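Local structure of paenibacillus xanthan lyase (Paenibacillus, 6F2P) at residues 6-10 with 182-188; 175-179 with 190-194; 833-839 with 874-880. The protein cleaves the polysaccharide xanthan, probably by the beta-elimination typical of polysaccharide lyase family 8. The contacts are given in a common frame with arbitrary orientation. Numbering follows the deposited sequence.

Contact 1. Residues 6-10 with 182-188; sequences FDTLR and GILNKDS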
loop_
_atom_site.group_PDB
_atom_site.type_symbol
_atom_site.label_atom_id
_atom_site.label_comp_id
_atom_site.label_asym_id
_atom_site.label_seq_id
_atom_site.Cartn_x
_atom_site.Cartn_y
_atom_site.Cartn_z
ATOM N N PHE A 6 30.843 -29.126 -18.248
ATOM C CA PHE A 6 31.126 -28.934 -16.837
ATOM C C PHE A 6 32.434 -28.174 -16.636
ATOM O O PHE A 6 32.488 -27.236 -15.846
ATOM C CB PHE A 6 31.190 -30.280 -16.145
ATOM C CG PHE A 6 29.909 -31.054 -16.223
ATOM C CD1 PHE A 6 28.765 -30.585 -15.606
ATOM C CD2 PHE A 6 29.850 -32.256 -16.900
ATOM C CE1 PHE A 6 27.586 -31.303 -15.664
ATOM C CE2 PHE A 6 28.675 -32.978 -16.961
ATOM C CZ PHE A 6 27.540 -32.503 -16.342
ATOM N N ASP A 7 33.478 -28.568 -17.363
ATOM C CA ASP A 7 34.764 -27.882 -17.287
ATOM C C ASP A 7 34.604 -26.400 -17.581
ATOM O O ASP A 7 35.231 -25.562 -16.937
ATOM C CB ASP A 7 35.793 -28.491 -18.255
ATOM C CG ASP A 7 36.149 -29.933 -17.908
ATOM O OD1 ASP A 7 36.225 -30.268 -16.702
ATOM O OD2 ASP A 7 36.336 -30.740 -18.847
ATOM N N THR A 8 33.749 -26.081 -18.544
ATOM C CA THR A 8 33.559 -24.700 -18.965
ATOM C C THR A 8 32.880 -23.882 -17.879
ATOM O O THR A 8 33.292 -22.754 -17.583
ATOM C CB THR A 8 32.725 -24.622 -20.249
ATOM O OG1 THR A 8 33.445 -25.241 -21.314
ATOM C CG2 THR A 8 32.479 -23.185 -20.618
ATOM N N LEU A 9 31.839 -24.466 -17.291
ATOM C CA LEU A 9 31.102 -23.820 -16.215
ATOM C C LEU A 9 32.002 -23.649 -15.000
ATOM O O LEU A 9 32.089 -22.555 -14.441
ATOM C CB LEU A 9 29.855 -24.623 -15.844
ATOM C CG LEU A 9 28.745 -24.665 -16.892
ATOM C CD1 LEU A 9 27.562 -25.481 -16.386
ATOM C CD2 LEU A 9 28.319 -23.255 -17.252
ATOM N N ARG A 10 32.683 -24.728 -14.612
ATOM C CA ARG A 10 33.589 -24.701 -13.466
ATOM C C ARG A 10 34.629 -23.592 -13.601
ATOM O O ARG A 10 34.956 -22.914 -12.627
ATOM C CB ARG A 10 34.275 -26.055 -13.261
ATOM C CG ARG A 10 35.113 -26.118 -11.981
ATOM C CD ARG A 10 36.012 -27.355 -11.906
ATOM N NE ARG A 10 36.958 -27.399 -13.021
ATOM C CZ ARG A 10 36.895 -28.276 -14.022
ATOM N NH1 ARG A 10 37.788 -28.230 -15.001
ATOM N NH2 ARG A 10 35.944 -29.200 -14.044
ATOM N N GLY A 182 26.754 -30.181 -8.332
ATOM C CA GLY A 182 26.483 -30.849 -9.592
ATOM C C GLY A 182 27.538 -30.555 -10.644
ATOM O O GLY A 182 28.031 -31.461 -11.305
ATOM N N ILE A 183 27.880 -29.282 -10.802
ATOM C CA ILE A 183 28.894 -28.873 -11.763
ATOM C C ILE A 183 30.256 -29.490 -11.441
ATOM O O ILE A 183 30.940 -30.022 -12.322
ATOM C CB ILE A 183 29.023 -27.351 -11.770
ATOM C CG1 ILE A 183 27.755 -26.728 -12.356
ATOM C CG2 ILE A 183 30.255 -26.921 -12.545
ATOM C CD1 ILE A 183 27.817 -25.230 -12.527
ATOM N N LEU A 184 30.640 -29.415 -10.171
ATOM C CA LEU A 184 31.905 -29.967 -9.724
ATOM C C LEU A 184 31.935 -31.485 -9.858
ATOM O O LEU A 184 32.974 -32.062 -10.193
ATOM C CB LEU A 184 32.183 -29.566 -8.275
ATOM C CG LEU A 184 32.374 -28.073 -8.034
ATOM C CD1 LEU A 184 32.603 -27.820 -6.560
ATOM C CD2 LEU A 184 33.518 -27.521 -8.873
ATOM N N ASN A 185 30.794 -32.127 -9.600
ATOM C CA ASN A 185 30.721 -33.583 -9.645
ATOM C C ASN A 185 30.283 -34.119 -11.006
ATOM O O ASN A 185 30.056 -35.321 -11.168
ATOM C CB ASN A 185 29.785 -34.117 -8.567
ATOM C CG ASN A 185 30.017 -35.583 -8.280
ATOM O OD1 ASN A 185 31.157 -36.045 -8.293
ATOM N ND2 ASN A 185 28.938 -36.329 -8.053
ATOM N N LYS A 186 30.165 -33.216 -11.976
ATOM C CA LYS A 186 29.777 -33.571 -13.344
ATOM C C LYS A 186 28.493 -34.411 -13.387
ATOM O O LYS A 186 28.441 -35.476 -13.996
ATOM C CB LYS A 186 30.947 -34.250 -14.073
ATOM C CG LYS A 186 32.188 -33.365 -14.105
ATOM C CD LYS A 186 33.196 -33.720 -15.189
ATOM C CE LYS A 186 34.289 -32.655 -15.242
ATOM N NZ LYS A 186 35.238 -32.756 -16.388
ATOM N N ASP A 187 27.459 -33.902 -12.728
ATOM C CA ASP A 187 26.209 -34.617 -12.541
ATOM C C ASP A 187 25.064 -33.754 -13.101
ATOM O O ASP A 187 24.465 -32.955 -12.374
ATOM C CB ASP A 187 26.025 -34.856 -11.043
ATOM C CG ASP A 187 24.806 -35.700 -10.717
ATOM O OD1 ASP A 187 23.953 -35.917 -11.608
ATOM O OD2 ASP A 187 24.691 -36.132 -9.543
ATOM N N SER A 188 24.770 -33.904 -14.392
ATOM C CA SER A 188 23.733 -33.097 -15.057
ATOM C C SER A 188 22.403 -33.055 -14.305
ATOM O O SER A 188 21.814 -31.987 -14.137
ATOM C CB SER A 188 23.492 -33.580 -16.490
ATOM O OG SER A 188 23.123 -34.948 -16.513
HETATM O O HOH W 1 33.660 -30.104 -12.895
#

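Contact 2. Residues 175-179 with 190-194; sequences SQVIA and RVAAG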
loop_
_atom_site.group_PDB
_atom_site.type_symbol
_atom_site.label_atom_id
_atom_site.label_comp_id
_atom_site.label_asym_id
_atom_site.label_seq_id
_atom_site.Cartn_x
_atom_site.Cartn_y
_atom_site.Cartn_z
ATOM N N SER A 175 19.598 -24.423 -3.592
ATOM C CA SER A 175 19.729 -24.470 -5.041
ATOM C C SER A 175 21.146 -24.181 -5.477
ATOM O O SER A 175 21.668 -24.896 -6.321
ATOM C CB SER A 175 18.750 -23.500 -5.721
ATOM O OG SER A 175 17.423 -23.736 -5.289
ATOM N N GLN A 176 21.764 -23.137 -4.923
ATOM C CA GLN A 176 23.176 -22.854 -5.213
ATOM C C GLN A 176 24.082 -24.038 -4.871
ATOM O O GLN A 176 24.913 -24.436 -5.674
ATOM C CB GLN A 176 23.668 -21.606 -4.468
ATOM C CG GLN A 176 23.107 -20.293 -4.993
ATOM C CD GLN A 176 23.500 -19.092 -4.141
ATOM O OE1 GLN A 176 24.049 -18.111 -4.646
ATOM N NE2 GLN A 176 23.210 -19.162 -2.841
ATOM N N VAL A 177 23.908 -24.590 -3.674
ATOM C CA VAL A 177 24.742 -25.669 -3.191
ATOM C C VAL A 177 24.596 -26.866 -4.101
ATOM O O VAL A 177 25.582 -27.488 -4.515
ATOM C CB VAL A 177 24.361 -26.067 -1.756
ATOM C CG1 VAL A 177 24.869 -27.445 -1.441
ATOM C CG2 VAL A 177 24.940 -25.059 -0.766
ATOM N N ILE A 178 23.350 -27.167 -4.432
ATOM C CA ILE A 178 23.052 -28.303 -5.291
ATOM C C ILE A 178 23.588 -28.097 -6.705
ATOM O O ILE A 178 24.197 -28.993 -7.282
ATOM C CB ILE A 178 21.553 -28.610 -5.284
ATOM C CG1 ILE A 178 21.208 -29.328 -3.984
ATOM C CG2 ILE A 178 21.168 -29.448 -6.477
ATOM C CD1 ILE A 178 19.745 -29.494 -3.747
ATOM N N ALA A 179 23.397 -26.903 -7.245
ATOM C CA ALA A 179 23.892 -26.590 -8.575
ATOM C C ALA A 179 25.409 -26.659 -8.643
ATOM O O ALA A 179 25.970 -27.219 -9.580
ATOM C CB ALA A 179 23.415 -25.219 -8.994
ATOM N N ARG A 190 21.869 -33.372 -11.187
ATOM C CA ARG A 190 22.044 -32.596 -9.969
ATOM C C ARG A 190 22.049 -31.100 -10.288
ATOM O O ARG A 190 21.435 -30.310 -9.565
ATOM C CB ARG A 190 23.325 -33.036 -9.242
ATOM C CG ARG A 190 23.721 -32.209 -8.040
ATOM C CD ARG A 190 23.308 -32.833 -6.726
ATOM N NE ARG A 190 23.995 -32.177 -5.614
ATOM C CZ ARG A 190 23.607 -32.233 -4.343
ATOM N NH1 ARG A 190 22.519 -32.917 -4.001
ATOM N NH2 ARG A 190 24.309 -31.597 -3.412
ATOM N N VAL A 191 22.712 -30.710 -11.376
ATOM C CA VAL A 191 22.697 -29.307 -11.793
ATOM C C VAL A 191 21.284 -28.860 -12.171
ATOM O O VAL A 191 20.855 -27.741 -11.859
ATOM C CB VAL A 191 23.611 -29.050 -12.998
ATOM C CG1 VAL A 191 23.667 -27.564 -13.307
ATOM C CG2 VAL A 191 25.006 -29.584 -12.732
ATOM N N ALA A 192 20.555 -29.736 -12.847
ATOM C CA ALA A 192 19.216 -29.387 -13.284
ATOM C C ALA A 192 18.322 -29.184 -12.067
ATOM O O ALA A 192 17.470 -28.285 -12.052
ATOM C CB ALA A 192 18.655 -30.453 -14.210
ATOM N N ALA A 193 18.530 -30.007 -11.040
ATOM C CA ALA A 193 17.749 -29.878 -9.815
ATOM C C ALA A 193 18.088 -28.545 -9.171
ATOM O O ALA A 193 17.227 -27.886 -8.589
ATOM C CB ALA A 193 18.018 -31.035 -8.856
ATOM N N GLY A 194 19.348 -28.141 -9.299
ATOM C CA GLY A 194 19.772 -26.856 -8.777
ATOM C C GLY A 194 19.059 -25.728 -9.489
ATOM O O GLY A 194 18.477 -24.852 -8.853
#

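Contact 3. Residues 833-839 with 874-880; sequences IYQLSIN and LFRLKTT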
loop_
_atom_site.group_PDB
_atom_site.type_symbol
_atom_site.label_atom_id
_atom_site.label_comp_id
_atom_site.label_asym_id
_atom_site.label_seq_id
_atom_site.Cartn_x
_atom_site.Cartn_y
_atom_site.Cartn_z
ATOM N N ILE A 833 -33.136 -19.823 9.438
ATOM C CA ILE A 833 -33.929 -18.607 9.595
ATOM C C ILE A 833 -32.986 -17.416 9.651
ATOM O O ILE A 833 -32.104 -17.359 10.508
ATOM C CB ILE A 833 -34.750 -18.615 10.899
ATOM C CG1 ILE A 833 -35.722 -19.797 10.921
ATOM C CG2 ILE A 833 -35.482 -17.293 11.074
ATOM C CD1 ILE A 833 -36.538 -19.876 12.178
ATOM N N TYR A 834 -33.173 -16.463 8.744
ATOM C CA TYR A 834 -32.232 -15.356 8.621
ATOM C C TYR A 834 -32.802 -13.986 8.988
ATOM O O TYR A 834 -33.998 -13.735 8.835
ATOM C CB TYR A 834 -31.613 -15.350 7.224
ATOM C CG TYR A 834 -30.578 -16.440 7.055
ATOM C CD1 TYR A 834 -30.949 -17.739 6.717
ATOM C CD2 TYR A 834 -29.230 -16.177 7.260
ATOM C CE1 TYR A 834 -30.001 -18.741 6.578
ATOM C CE2 TYR A 834 -28.275 -17.174 7.126
ATOM C CZ TYR A 834 -28.665 -18.451 6.788
ATOM O OH TYR A 834 -27.711 -19.431 6.652
ATOM N N GLN A 835 -31.932 -13.121 9.500
ATOM C CA GLN A 835 -32.276 -11.736 9.801
ATOM C C GLN A 835 -31.381 -10.814 8.988
ATOM O O GLN A 835 -30.159 -10.879 9.094
ATOM C CB GLN A 835 -32.080 -11.433 11.290
ATOM C CG GLN A 835 -32.157 -9.947 11.639
ATOM C CD GLN A 835 -33.591 -9.455 11.704
ATOM O OE1 GLN A 835 -34.420 -10.046 12.400
ATOM N NE2 GLN A 835 -33.899 -8.382 10.963
ATOM N N LEU A 836 -31.985 -9.958 8.175
ATOM C CA LEU A 836 -31.226 -8.997 7.387
ATOM C C LEU A 836 -30.937 -7.729 8.183
ATOM O O LEU A 836 -31.808 -7.206 8.885
ATOM C CB LEU A 836 -31.987 -8.630 6.116
ATOM C CG LEU A 836 -31.405 -7.475 5.298
ATOM C CD1 LEU A 836 -30.146 -7.916 4.556
ATOM C CD2 LEU A 836 -32.436 -6.930 4.338
ATOM N N SER A 837 -29.705 -7.247 8.082
ATOM C CA SER A 837 -29.352 -5.943 8.619
ATOM C C SER A 837 -28.627 -5.161 7.536
ATOM O O SER A 837 -27.994 -5.746 6.658
ATOM C CB SER A 837 -28.477 -6.066 9.873
ATOM O OG SER A 837 -27.213 -6.648 9.591
ATOM N N ILE A 838 -28.739 -3.839 7.579
ATOM C CA ILE A 838 -28.000 -2.992 6.661
ATOM C C ILE A 838 -27.261 -1.976 7.497
ATOM O O ILE A 838 -27.865 -1.285 8.315
ATOM C CB ILE A 838 -28.929 -2.263 5.668
ATOM C CG1 ILE A 838 -29.649 -3.269 4.770
ATOM C CG2 ILE A 838 -28.141 -1.282 4.819
ATOM C CD1 ILE A 838 -30.754 -2.666 3.941
ATOM N N ASN A 839 -25.949 -1.901 7.305
ATOM C CA ASN A 839 -25.121 -0.946 8.032
ATOM C C ASN A 839 -25.284 -1.001 9.553
ATOM O O ASN A 839 -25.146 0.016 10.233
ATOM C CB ASN A 839 -25.371 0.475 7.517
ATOM C CG ASN A 839 -24.654 0.751 6.213
ATOM O OD1 ASN A 839 -24.332 -0.168 5.457
ATOM N ND2 ASN A 839 -24.376 2.020 5.952
ATOM N N LEU A 874 -23.667 -2.256 3.410
ATOM C CA LEU A 874 -23.409 -3.623 3.823
ATOM C C LEU A 874 -24.709 -4.346 4.183
ATOM O O LEU A 874 -25.375 -4.013 5.168
ATOM C CB LEU A 874 -22.430 -3.659 4.995
ATOM C CG LEU A 874 -21.132 -2.869 4.823
ATOM C CD1 LEU A 874 -20.426 -2.746 6.173
ATOM C CD2 LEU A 874 -20.232 -3.529 3.785
ATOM N N PHE A 875 -25.060 -5.334 3.364
ATOM C CA PHE A 875 -26.228 -6.170 3.596
ATOM C C PHE A 875 -25.775 -7.449 4.284
ATOM O O PHE A 875 -25.101 -8.283 3.676
ATOM C CB PHE A 875 -26.894 -6.539 2.265
ATOM C CG PHE A 875 -27.659 -5.415 1.613
ATOM C CD1 PHE A 875 -27.034 -4.233 1.263
ATOM C CD2 PHE A 875 -29.000 -5.572 1.299
ATOM C CE1 PHE A 875 -27.739 -3.217 0.642
ATOM C CE2 PHE A 875 -29.707 -4.569 0.681
ATOM C CZ PHE A 875 -29.079 -3.389 0.350
ATOM N N ARG A 876 -26.145 -7.610 5.550
ATOM C CA ARG A 876 -25.754 -8.795 6.314
ATOM C C ARG A 876 -26.937 -9.730 6.565
ATOM O O ARG A 876 -28.013 -9.293 6.992
ATOM C CB ARG A 876 -25.125 -8.389 7.648
ATOM C CG ARG A 876 -24.966 -9.538 8.620
ATOM C CD ARG A 876 -24.309 -9.089 9.915
ATOM N NE ARG A 876 -23.046 -8.398 9.677
ATOM C CZ ARG A 876 -22.078 -8.269 10.583
ATOM N NH1 ARG A 876 -22.221 -8.797 11.791
ATOM N NH2 ARG A 876 -20.961 -7.622 10.277
ATOM N N LEU A 877 -26.736 -11.014 6.290
ATOM C CA LEU A 877 -27.745 -12.026 6.584
ATOM C C LEU A 877 -27.255 -12.953 7.702
ATOM O O LEU A 877 -26.290 -13.709 7.528
ATOM C CB LEU A 877 -28.100 -12.826 5.330
ATOM C CG LEU A 877 -28.999 -12.170 4.273
ATOM C CD1 LEU A 877 -29.067 -13.045 3.051
ATOM C CD2 LEU A 877 -30.406 -11.904 4.809
ATOM N N LYS A 878 -27.931 -12.877 8.845
ATOM C CA LYS A 878 -27.503 -13.563 10.045
ATOM C C LYS A 878 -28.418 -14.729 10.392
ATOM O O LYS A 878 -29.640 -14.566 10.485
ATOM C CB LYS A 878 -27.464 -12.584 11.217
ATOM C CG LYS A 878 -27.056 -13.224 12.540
ATOM C CD LYS A 878 -27.138 -12.238 13.698
ATOM C CE LYS A 878 -28.576 -11.810 13.970
ATOM N NZ LYS A 878 -28.672 -10.906 15.150
ATOM N N THR A 879 -27.822 -15.903 10.593
ATOM C CA THR A 879 -28.563 -17.068 11.053
ATOM C C THR A 879 -29.093 -16.810 12.464
ATOM O O THR A 879 -28.329 -16.465 13.364
ATOM C CB THR A 879 -27.674 -18.322 11.060
ATOM O OG1 THR A 879 -27.180 -18.567 9.738
ATOM C CG2 THR A 879 -28.461 -19.534 11.532
ATOM N N THR A 880 -30.402 -16.955 12.652
ATOM C CA THR A 880 -31.011 -16.688 13.953
ATOM C C THR A 880 -31.687 -17.929 14.518
ATOM O O THR A 880 -32.137 -17.923 15.664
ATOM C CB THR A 880 -32.052 -15.543 13.894
ATOM O OG1 THR A 880 -33.051 -15.844 12.915
ATOM C CG2 THR A 880 -31.390 -14.227 13.542
#

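Contact 1. Residues 6-10 with 182-188
How a helix end can double as a docking site is illustrated by Phe6, Lys186 and Ile183, which bury the most surface where the N-terminal helix 4-18 packs against the end of helix 168-184 of the alpha-helical domain. That helix closes in a Schellman motif: Asp187 N bonds to Gly182 O at 2.9 Å, Lys186 N more weakly to Ile183 O at 3.3 Å, and Lys186, the C-prime residue, takes positive phi. The turn sets Lys186 CA over a face of the Phe6 ring, 3.6 Å from its centroid and almost on the normal, a CH-pi contact. Trp249 also meets this ring. Ile183 packs beside it, its CD1 3.9 Å from Leu9 CD1. Lys186 NZ lies 2.7 Å from Asp7 OD1 in a salt bridge and also bonds to Ala3 O. Arg10 NH2 joins Asp7 OD1 at 2.9 Å, and a water links this NH2 to Ile183 O. One carboxylate oxygen is thus shared by two cations, and charge pairing supplements an aromatic and aliphatic interface.

Contact 2. Residues 175-179 with 190-194
Close packing of two antiparallel helices joined by a short turn, a helical hairpin, is exemplified in the N-terminal alpha-helical domain, where helix 188-197 runs back along helix 168-184. The axes of the two segments come within 7.6 Å, with 161° between their N-to-C directions. Such proximity depends on Gly194: its CA sits 4.1 Å from Ala179 CA and 3.9 Å from Ala179 N, and a beta carbon there would clash with Ala179 CB. Ser175 CB meets Gly194 O at 3.4 Å, so small residues line this part of the interface. Ile178 provides the bulk, its CG2 lying 3.2 Å from Arg190 O and 3.6 Å from Gly194 N, while its CG1 packs 3.8 Å from Arg190 CZ over a face of the guanidinium. The polar end of Arg190 bonds to Ser181 OG and to Gln161 O, of a calcium site, with Tyr158 as cation-pi partner. Around the pair, Val177 leans on helices 123-141 and 147-160, whereas Ala179 and Val191 touch helix 229-244.

Contact 3. Residues 833-839 with 874-880
Backbone hydrogen bonds dominate this pairing of strands 832-838 and 871-882, a regular antiparallel ladder. Ser837 and Arg876 form one hydrogen-bonded pair, with Arg876 N to Ser837 O at 2.8 Å and Ser837 N to Arg876 O at 2.9 Å; Gln835 and Lys878 repeat the pattern, Gln835 N reaching Lys878 O at 2.9 Å and Lys878 N reaching Gln835 O at 3.0 Å. At the ends side chains join main-chain bonds: Asn839 N gives to Leu874 O at 3.1 Å while Asn839 OD1 accepts from Leu874 N at 3.0 Å, and Ile833 O accepts from Thr880 N at 2.8 Å and Thr880 OG1 at 3.0 Å. Between these rungs lie CA-H...O contacts, such as Ile838 CA to Leu874 O at 3.2 Å. The face carrying Tyr834, Leu836, Ile838, Phe875, Leu877 and Thr879 is largely apolar, though Thr879 OG1 bonds to Asn800: Ile838 CG1 stands over the Phe875 ring, 4.2 Å from its centroid, and Leu836 CB meets Leu877 CD2 at 3.9 Å. Strands 857-867 and 891-900 cover this face, building a beta-sandwich. The other face bears Gln835, Ser837, Arg876 and Lys878, with Arg876 salt-bridged to Glu808. Main-chain bonding sets the register; the apolar face joins the two sheets.

Set side by side, the three contacts show how place in the fold shapes chemistry. Contacts 1 and 2 share helix 168-184 and touch, their centres 10 Å apart: Val191 CG2 packs 3.4 Å from Gly182 C, so helix 188-197 adjoins the end that receives helix 4-18. Both are mainly buried, yet contact 1 adds a salt-bridge network to its packing, whereas contact 2 relies on close steric fit. Contact 3 belongs to a separate beta-sandwich, its centre about 66 Å from that of contact 1 and 56 Å from that of contact 2. It is partly buried, and there main-chain hydrogen bonds between segments, absent from the helical contacts, are added to side-chain packing on one face.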